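Local structure of serine proteinase inhibitor 1 (Myxoma virus, 6BJ5) at residues A[25-35]-A[253-262]; A[289-297]-A[307-315]. The protein inhibits serine proteases as a poxviral serpin and is important in virulence. All coordinates share one frame; numbering follows the deposited sequence.

Interaction 1. Residues A[25-35]-A[253-262]; sequences YVYNESDNVVF and VESVLDLRDA. With NAG (2-acetamido-2-deoxy-beta-D-glucopyranose), chain G.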
loop_
_atom_site.group_PDB
_atom_site.type_symbol
_atom_site.label_atom_id
_atom_site.label_comp_id
_atom_site.label_asym_id
_atom_site.label_seq_id
_atom_site.Cartn_x
_atom_site.Cartn_y
_atom_site.Cartn_z
ATOM N N TYR A 25 4.891 -9.428 6.505
ATOM C CA TYR A 25 6.109 -9.150 7.258
ATOM C C TYR A 25 6.101 -7.784 7.902
ATOM O O TYR A 25 6.990 -7.489 8.700
ATOM C CB TYR A 25 7.354 -9.281 6.366
ATOM C CG TYR A 25 7.408 -10.617 5.684
ATOM C CD1 TYR A 25 6.732 -10.824 4.499
ATOM C CD2 TYR A 25 8.062 -11.694 6.268
ATOM C CE1 TYR A 25 6.734 -12.034 3.889
ATOM C CE2 TYR A 25 8.071 -12.923 5.657
ATOM C CZ TYR A 25 7.401 -13.083 4.460
ATOM O OH TYR A 25 7.363 -14.284 3.791
ATOM N N VAL A 26 5.119 -6.955 7.585
ATOM C CA VAL A 26 4.940 -5.683 8.270
ATOM C C VAL A 26 3.708 -5.678 9.159
ATOM O O VAL A 26 3.559 -4.755 9.977
ATOM C CB VAL A 26 4.886 -4.509 7.271
ATOM C CG1 VAL A 26 6.145 -4.510 6.434
ATOM C CG2 VAL A 26 3.625 -4.582 6.390
ATOM N N TYR A 27 2.843 -6.686 9.049
ATOM C CA TYR A 27 1.674 -6.780 9.908
ATOM C C TYR A 27 2.096 -6.719 11.365
ATOM O O TYR A 27 3.172 -7.188 11.747
ATOM C CB TYR A 27 0.896 -8.063 9.644
ATOM C CG TYR A 27 -0.078 -8.376 10.757
ATOM C CD1 TYR A 27 -1.202 -7.595 10.971
ATOM C CD2 TYR A 27 0.155 -9.441 11.618
ATOM C CE1 TYR A 27 -2.071 -7.877 12.000
ATOM C CE2 TYR A 27 -0.705 -9.732 12.638
ATOM C CZ TYR A 27 -1.813 -8.949 12.833
ATOM O OH TYR A 27 -2.655 -9.261 13.873
ATOM N N ASN A 28 1.282 -6.013 12.133
ATOM C CA ASN A 28 1.564 -5.833 13.528
ATOM C C ASN A 28 0.384 -6.177 14.398
ATOM O O ASN A 28 -0.699 -5.606 14.280
ATOM C CB ASN A 28 2.012 -4.395 13.799
ATOM C CG ASN A 28 2.327 -4.150 15.262
ATOM O OD1 ASN A 28 2.220 -5.052 16.092
ATOM N ND2 ASN A 28 2.719 -2.923 15.585
ATOM N N GLU A 29 0.631 -7.113 15.292
ATOM C CA GLU A 29 -0.348 -7.537 16.290
ATOM C C GLU A 29 -0.721 -6.419 17.263
ATOM O O GLU A 29 -1.855 -6.361 17.752
ATOM C CB GLU A 29 0.271 -8.714 17.053
ATOM C CG GLU A 29 -0.595 -9.545 17.969
ATOM C CD GLU A 29 0.226 -10.636 18.654
ATOM O OE1 GLU A 29 1.349 -10.322 19.121
ATOM O OE2 GLU A 29 -0.234 -11.800 18.712
ATOM N N SER A 30 0.213 -5.525 17.549
ATOM C CA SER A 30 0.052 -4.544 18.604
ATOM C C SER A 30 -0.112 -3.133 18.066
ATOM O O SER A 30 0.024 -2.167 18.826
ATOM C CB SER A 30 1.253 -4.627 19.544
ATOM O OG SER A 30 1.342 -5.930 20.114
ATOM N N ASP A 31 -0.360 -2.985 16.770
ATOM C CA ASP A 31 -0.397 -1.663 16.170
ATOM C C ASP A 31 -1.337 -1.663 14.971
ATOM O O ASP A 31 -1.850 -2.703 14.539
ATOM C CB ASP A 31 1.024 -1.243 15.773
ATOM C CG ASP A 31 1.164 0.232 15.541
ATOM O OD1 ASP A 31 0.158 0.952 15.680
ATOM O OD2 ASP A 31 2.298 0.673 15.245
ATOM N N ASN A 32 -1.553 -0.474 14.433
ATOM C CA ASN A 32 -2.319 -0.293 13.214
ATOM C C ASN A 32 -1.324 -0.092 12.069
ATOM O O ASN A 32 -0.455 0.787 12.135
ATOM C CB ASN A 32 -3.246 0.908 13.338
ATOM C CG ASN A 32 -4.335 0.732 14.393
ATOM O OD1 ASN A 32 -4.838 1.710 14.908
ATOM N ND2 ASN A 32 -4.673 -0.494 14.733
ATOM N N VAL A 33 -1.424 -0.918 11.039
ATOM C CA VAL A 33 -0.504 -0.850 9.916
ATOM C C VAL A 33 -1.309 -0.685 8.640
ATOM O O VAL A 33 -2.318 -1.372 8.446
ATOM C CB VAL A 33 0.375 -2.107 9.838
ATOM C CG1 VAL A 33 1.330 -2.019 8.651
ATOM C CG2 VAL A 33 1.119 -2.307 11.141
ATOM N N VAL A 34 -0.867 0.230 7.782
ATOM C CA VAL A 34 -1.436 0.431 6.457
ATOM C C VAL A 34 -0.325 0.274 5.426
ATOM O O VAL A 34 0.850 0.563 5.682
ATOM C CB VAL A 34 -2.131 1.800 6.337
ATOM C CG1 VAL A 34 -3.252 1.892 7.352
ATOM C CG2 VAL A 34 -1.136 2.912 6.560
ATOM N N PHE A 35 -0.698 -0.185 4.245
ATOM C CA PHE A 35 0.300 -0.637 3.290
ATOM C C PHE A 35 -0.260 -0.484 1.880
ATOM O O PHE A 35 -1.479 -0.488 1.674
ATOM C CB PHE A 35 0.653 -2.097 3.600
ATOM C CG PHE A 35 1.615 -2.719 2.661
ATOM C CD1 PHE A 35 2.875 -2.192 2.468
ATOM C CD2 PHE A 35 1.235 -3.840 1.937
ATOM C CE1 PHE A 35 3.774 -2.802 1.594
ATOM C CE2 PHE A 35 2.090 -4.434 1.075
ATOM C CZ PHE A 35 3.383 -3.910 0.899
ATOM N N VAL A 253 -4.689 6.345 9.901
ATOM C CA VAL A 253 -3.466 5.616 10.225
ATOM C C VAL A 253 -2.359 6.032 9.266
ATOM O O VAL A 253 -2.583 6.175 8.055
ATOM C CB VAL A 253 -3.678 4.086 10.177
ATOM C CG1 VAL A 253 -2.373 3.354 10.415
ATOM C CG2 VAL A 253 -4.679 3.683 11.223
ATOM N N GLU A 254 -1.169 6.245 9.819
ATOM C CA GLU A 254 0.029 6.483 9.037
ATOM C C GLU A 254 1.092 5.488 9.473
ATOM O O GLU A 254 1.297 5.260 10.672
ATOM C CB GLU A 254 0.559 7.918 9.201
ATOM C CG GLU A 254 1.759 8.230 8.289
ATOM C CD GLU A 254 2.295 9.647 8.441
ATOM O OE1 GLU A 254 1.768 10.553 7.762
ATOM O OE2 GLU A 254 3.250 9.855 9.225
ATOM N N SER A 255 1.767 4.907 8.488
ATOM C CA SER A 255 2.732 3.836 8.696
ATOM C C SER A 255 3.967 4.146 7.876
ATOM O O SER A 255 3.854 4.486 6.695
ATOM C CB SER A 255 2.151 2.473 8.294
ATOM O OG SER A 255 1.195 2.018 9.229
ATOM N N VAL A 256 5.139 4.030 8.498
ATOM C CA VAL A 256 6.421 4.193 7.817
ATOM C C VAL A 256 7.145 2.863 7.910
ATOM O O VAL A 256 7.625 2.487 8.988
ATOM C CB VAL A 256 7.257 5.309 8.434
ATOM C CG1 VAL A 256 8.630 5.319 7.798
ATOM C CG2 VAL A 256 6.542 6.646 8.250
ATOM N N LEU A 257 7.267 2.173 6.778
ATOM C CA LEU A 257 7.661 0.770 6.742
ATOM C C LEU A 257 8.981 0.619 6.018
ATOM O O LEU A 257 9.206 1.252 4.981
ATOM C CB LEU A 257 6.610 -0.081 6.028
ATOM C CG LEU A 257 5.175 0.003 6.558
ATOM C CD1 LEU A 257 4.217 -0.823 5.719
ATOM C CD2 LEU A 257 5.124 -0.409 8.015
ATOM N N ASP A 258 9.853 -0.216 6.587
ATOM C CA ASP A 258 11.107 -0.616 5.958
ATOM C C ASP A 258 10.920 -2.005 5.372
ATOM O O ASP A 258 10.747 -2.979 6.117
ATOM C CB ASP A 258 12.259 -0.624 6.957
ATOM C CG ASP A 258 13.603 -0.870 6.297
ATOM O OD1 ASP A 258 13.647 -1.401 5.164
ATOM O OD2 ASP A 258 14.624 -0.556 6.941
ATOM N N LEU A 259 10.996 -2.104 4.051
ATOM C CA LEU A 259 10.629 -3.337 3.374
ATOM C C LEU A 259 11.814 -4.172 2.917
ATOM O O LEU A 259 11.602 -5.211 2.285
ATOM C CB LEU A 259 9.742 -3.007 2.169
ATOM C CG LEU A 259 8.578 -2.071 2.459
ATOM C CD1 LEU A 259 7.932 -1.742 1.129
ATOM C CD2 LEU A 259 7.560 -2.764 3.357
ATOM N N ARG A 260 13.045 -3.773 3.246
ATOM C CA ARG A 260 14.206 -4.537 2.801
ATOM C C ARG A 260 14.151 -5.958 3.323
ATOM O O ARG A 260 14.354 -6.917 2.573
ATOM C CB ARG A 260 15.499 -3.863 3.246
ATOM C CG ARG A 260 16.717 -4.762 3.142
ATOM C CD ARG A 260 18.001 -3.967 3.275
ATOM N NE ARG A 260 19.168 -4.833 3.192
ATOM C CZ ARG A 260 20.361 -4.449 2.753
ATOM N NH1 ARG A 260 20.537 -3.210 2.327
ATOM N NH2 ARG A 260 21.369 -5.313 2.722
ATOM N N ASP A 261 13.895 -6.114 4.615
ATOM C CA ASP A 261 13.910 -7.447 5.199
ATOM C C ASP A 261 12.831 -8.326 4.555
ATOM O O ASP A 261 13.101 -9.459 4.143
ATOM C CB ASP A 261 13.765 -7.314 6.719
ATOM C CG ASP A 261 13.937 -8.626 7.460
ATOM O OD1 ASP A 261 13.326 -9.645 7.098
ATOM O OD2 ASP A 261 14.730 -8.639 8.423
ATOM N N ALA A 262 11.618 -7.787 4.392
ATOM C CA ALA A 262 10.540 -8.531 3.738
ATOM C C ALA A 262 10.889 -8.906 2.302
ATOM O O ALA A 262 10.605 -10.027 1.860
ATOM C CB ALA A 262 9.244 -7.718 3.747
HETATM C C1 NAG G . 4.085 -4.098 16.859
HETATM C C2 NAG G . 5.450 -3.718 16.292
HETATM C C3 NAG G . 6.144 -2.672 17.156
HETATM C C4 NAG G . 5.205 -1.505 17.414
HETATM C C5 NAG G . 3.891 -2.009 17.997
HETATM C C6 NAG G . 2.931 -0.853 18.252
HETATM C C7 NAG G . 7.591 -4.838 15.985
HETATM C C8 NAG G . 8.388 -5.970 16.566
HETATM N N2 NAG G . 6.275 -4.907 16.169
HETATM O O3 NAG G . 7.318 -2.196 16.489
HETATM O O4 NAG G . 5.816 -0.592 18.331
HETATM O O5 NAG G . 3.283 -2.941 17.101
HETATM O O6 NAG G . 3.580 0.138 19.055
HETATM O O7 NAG G . 8.117 -3.916 15.384
#
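Strand 33-35 crosses the main sheet of the serpin fold at strand 253-258, where V34 and S255 touch. The two axes approach to 5.9 Å and run at 71°, so side chains rather than paired backbones join them. The polar link is V34 N to S255 OG, 3.1 Å and nearly straight at 162°. S255 reaches it with OG beside its own backbone N and anti to the carbonyl carbon (chi1 -73°), while its CB rests against V34 CG2. To one side V34 CG1 meets V253 CG1 at 3.5 Å, and N32 CB lies 3.8 Å from V253 CG2. To the other, CD1 of L257 sits among V34 O, F35 CD1 (3.8 Å) and V26 CG2 (3.9 Å), and the L257 side chain crosses those of F35 and V26 at about a right angle. L259 CD2 continues this apolar patch against V26 CG1 at 3.8 Å. At its far end Y25 CB meets A262 CB at 3.6 Å, on helix 260-265; D258 OD1 accepts from R260 N, a capping bond at the start of that helix. The turn between V26 and V33 carries the N-linked glycan on N28, away from the packed strands. V33, V34 and F35 also pair with a strand of a second chain, so their sheet continues there. The chemistry is that of a largely apolar strand-on-sheet crossing: apolar side chains, mostly branched aliphatic, make up most of the interface, and one serine hydroxyl satisfies a backbone N-H of the crossing strand.

Interaction 2. Residues A[289-297]-A[307-315]; sequences YVTKVLQTS and TASSDTAIT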
loop_
_atom_site.group_PDB
_atom_site.type_symbol
_atom_site.label_atom_id
_atom_site.label_comp_id
_atom_site.label_asym_id
_atom_site.label_seq_id
_atom_site.Cartn_x
_atom_site.Cartn_y
_atom_site.Cartn_z
ATOM N N TYR A 289 23.303 -0.104 -6.762
ATOM C CA TYR A 289 22.562 -1.154 -6.097
ATOM C C TYR A 289 21.626 -0.509 -5.097
ATOM O O TYR A 289 21.705 0.688 -4.813
ATOM C CB TYR A 289 23.486 -2.153 -5.407
ATOM C CG TYR A 289 24.306 -1.510 -4.332
ATOM C CD1 TYR A 289 23.960 -1.644 -2.995
ATOM C CD2 TYR A 289 25.408 -0.732 -4.655
ATOM C CE1 TYR A 289 24.705 -1.040 -2.006
ATOM C CE2 TYR A 289 26.155 -0.122 -3.682
ATOM C CZ TYR A 289 25.804 -0.278 -2.357
ATOM O OH TYR A 289 26.551 0.336 -1.377
ATOM N N VAL A 290 20.721 -1.321 -4.592
ATOM C CA VAL A 290 19.675 -0.874 -3.695
ATOM C C VAL A 290 20.142 -1.028 -2.258
ATOM O O VAL A 290 20.645 -2.086 -1.865
ATOM C CB VAL A 290 18.387 -1.664 -3.942
ATOM C CG1 VAL A 290 17.328 -1.272 -2.927
ATOM C CG2 VAL A 290 17.927 -1.450 -5.379
ATOM N N THR A 291 19.975 0.024 -1.470
ATOM C CA THR A 291 20.258 -0.054 -0.044
ATOM C C THR A 291 18.998 -0.117 0.800
ATOM O O THR A 291 18.936 -0.918 1.737
ATOM C CB THR A 291 21.069 1.160 0.414
ATOM O OG1 THR A 291 22.136 1.430 -0.507
ATOM C CG2 THR A 291 21.626 0.897 1.797
ATOM N N LYS A 292 17.965 0.661 0.457
ATOM C CA LYS A 292 16.774 0.773 1.287
ATOM C C LYS A 292 15.542 0.780 0.400
ATOM O O LYS A 292 15.555 1.366 -0.685
ATOM C CB LYS A 292 16.773 2.023 2.194
ATOM C CG LYS A 292 18.031 2.261 3.019
ATOM C CD LYS A 292 17.998 3.625 3.718
ATOM C CE LYS A 292 19.390 4.263 3.807
ATOM N NZ LYS A 292 19.486 5.318 4.862
ATOM N N VAL A 293 14.477 0.143 0.881
ATOM C CA VAL A 293 13.152 0.276 0.297
ATOM C C VAL A 293 12.228 0.708 1.419
ATOM O O VAL A 293 12.026 -0.034 2.392
ATOM C CB VAL A 293 12.639 -1.017 -0.350
ATOM C CG1 VAL A 293 11.272 -0.745 -1.002
ATOM C CG2 VAL A 293 13.632 -1.542 -1.376
ATOM N N LEU A 294 11.700 1.925 1.306
ATOM C CA LEU A 294 10.839 2.506 2.322
ATOM C C LEU A 294 9.513 2.927 1.718
ATOM O O LEU A 294 9.460 3.444 0.589
ATOM C CB LEU A 294 11.504 3.704 2.993
ATOM C CG LEU A 294 12.842 3.375 3.649
ATOM C CD1 LEU A 294 13.413 4.609 4.337
ATOM C CD2 LEU A 294 12.706 2.200 4.615
ATOM N N GLN A 295 8.447 2.664 2.469
ATOM C CA GLN A 295 7.099 3.072 2.101
ATOM C C GLN A 295 6.445 3.806 3.267
ATOM O O GLN A 295 6.385 3.292 4.392
ATOM C CB GLN A 295 6.249 1.861 1.691
ATOM C CG GLN A 295 5.091 2.223 0.793
ATOM C CD GLN A 295 4.129 1.083 0.573
ATOM O OE1 GLN A 295 3.325 0.735 1.447
ATOM N NE2 GLN A 295 4.234 0.462 -0.597
ATOM N N THR A 296 5.940 4.998 3.001
ATOM C CA THR A 296 5.100 5.682 3.964
ATOM C C THR A 296 3.704 5.779 3.364
ATOM O O THR A 296 3.532 6.220 2.215
ATOM C CB THR A 296 5.651 7.058 4.328
ATOM O OG1 THR A 296 5.567 7.912 3.193
ATOM C CG2 THR A 296 7.092 6.962 4.735
ATOM N N SER A 297 2.723 5.325 4.129
ATOM C CA SER A 297 1.342 5.276 3.687
ATOM C C SER A 297 0.461 5.941 4.733
ATOM O O SER A 297 0.804 6.011 5.915
ATOM C CB SER A 297 0.867 3.830 3.449
ATOM O OG SER A 297 1.680 3.159 2.500
ATOM N N THR A 307 -9.667 8.510 2.125
ATOM C CA THR A 307 -8.511 9.185 1.536
ATOM C C THR A 307 -7.281 8.348 1.844
ATOM O O THR A 307 -6.986 8.088 3.015
ATOM C CB THR A 307 -8.333 10.606 2.079
ATOM O OG1 THR A 307 -9.529 11.363 1.859
ATOM C CG2 THR A 307 -7.162 11.314 1.347
ATOM N N ALA A 308 -6.582 7.901 0.798
ATOM C CA ALA A 308 -5.471 6.968 0.957
ATOM C C ALA A 308 -4.277 7.429 0.143
ATOM O O ALA A 308 -4.410 7.876 -1.004
ATOM C CB ALA A 308 -5.829 5.545 0.534
ATOM N N SER A 309 -3.100 7.215 0.705
ATOM C CA SER A 309 -1.902 7.767 0.113
ATOM C C SER A 309 -0.743 6.824 0.361
ATOM O O SER A 309 -0.636 6.235 1.448
ATOM C CB SER A 309 -1.616 9.133 0.745
ATOM O OG SER A 309 -0.535 9.730 0.110
ATOM N N SER A 310 0.128 6.685 -0.638
ATOM C CA SER A 310 1.313 5.877 -0.395
ATOM C C SER A 310 2.447 6.281 -1.330
ATOM O O SER A 310 2.244 6.461 -2.538
ATOM C CB SER A 310 1.004 4.394 -0.555
ATOM O OG SER A 310 2.162 3.636 -0.254
ATOM N N ASP A 311 3.650 6.391 -0.760
ATOM C CA ASP A 311 4.862 6.685 -1.519
ATOM C C ASP A 311 5.911 5.643 -1.176
ATOM O O ASP A 311 6.230 5.455 0.002
ATOM C CB ASP A 311 5.377 8.085 -1.208
ATOM C CG ASP A 311 4.381 9.150 -1.583
ATOM O OD1 ASP A 311 3.936 9.149 -2.752
ATOM O OD2 ASP A 311 4.012 9.957 -0.703
ATOM N N THR A 312 6.421 4.952 -2.194
ATOM C CA THR A 312 7.464 3.945 -2.026
ATOM C C THR A 312 8.767 4.481 -2.590
ATOM O O THR A 312 8.803 4.953 -3.732
ATOM C CB THR A 312 7.080 2.633 -2.717
ATOM O OG1 THR A 312 5.837 2.165 -2.178
ATOM C CG2 THR A 312 8.153 1.581 -2.508
ATOM N N ALA A 313 9.819 4.436 -1.780
ATOM C CA ALA A 313 11.130 4.959 -2.155
ATOM C C ALA A 313 12.176 3.850 -2.139
ATOM O O ALA A 313 12.455 3.276 -1.079
ATOM C CB ALA A 313 11.551 6.083 -1.205
ATOM N N ILE A 314 12.791 3.589 -3.293
ATOM C CA ILE A 314 13.874 2.610 -3.412
ATOM C C ILE A 314 15.207 3.353 -3.484
ATOM O O ILE A 314 15.419 4.189 -4.377
ATOM C CB ILE A 314 13.677 1.676 -4.618
ATOM C CG1 ILE A 314 12.428 0.826 -4.383
ATOM C CG2 ILE A 314 14.899 0.744 -4.756
ATOM C CD1 ILE A 314 12.012 -0.066 -5.531
ATOM N N THR A 315 16.132 2.952 -2.605
ATOM C CA THR A 315 17.312 3.708 -2.144
ATOM C C THR A 315 17.132 5.203 -2.120
ATOM O O THR A 315 17.120 5.766 -1.019
ATOM C CB THR A 315 18.557 3.384 -2.979
ATOM O OG1 THR A 315 19.022 2.085 -2.609
ATOM C CG2 THR A 315 19.653 4.371 -2.718
#
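T315 is gripped twice at the chain end: its OG1 accepts from T291 N at 2.5 Å, and its N donates to K292 O. L294 and A313 form a hydrogen-bonded antiparallel pair, with L294 N to A313 O at 2.8 Å and A313 N returning to L294 O. The exchange repeats at T296 and D311, both bonds being 3.0 Å (T296 N to D311 O, D311 N to T296 O). Side chains add to this on the face of Q295 and T312. Q295 NE2 gives a hydrogen bond to T312 OG1 at 2.8 Å, with the hydroxyl almost in the amide plane. With CG anti to the backbone N (chi1 -156°), the extended chain carries the amide out to T312, whose side chain it crosses at a slant, and NE2 also binds S36 O. Next to it S297 OG and S310 OG share a hydrogen bond of 2.8 Å, while V293 CG1 and I314 CG1 lie side by side at 3.9 Å. Farther along, V290 CG1 packs on I314 CG2 at 3.6 Å. Helix 37-49 covers this face, with A43 against T312 and I314 and L40 against Q295. On the reverse face D311 OD1 is held by S147 OG and R149 NH1 of strand 142-153. Strand 305-314, between 142-153 and 293-302, fills the place taken by the inserted reactive-centre loop of a cleaved serpin; this and the chain end at T315 are consistent with a cleaved, loop-inserted state.

Both contacts meet at strands 243-258 and 293-302, neighbours in the large sheet, where L257 N and L259 N probably hydrogen-bond to Q295 O and V293 O. Interaction 2 works within that sheet, joining adjacent strands by backbone hydrogen bonds, with hydroxyls and an amide added on one face. Interaction 1 attaches strand 33-35 and helix 23-26 to one side of that sheet, using aliphatic packing and a single hydroxyl-to-backbone bond. F35 carries one into the other, resting on L257 and also on Q295. Each is partly buried; 25-35 with 253-262 runs out to a glycosylated turn at the surface, whereas 289-297 with 307-315 lies nearer the centre of the chain.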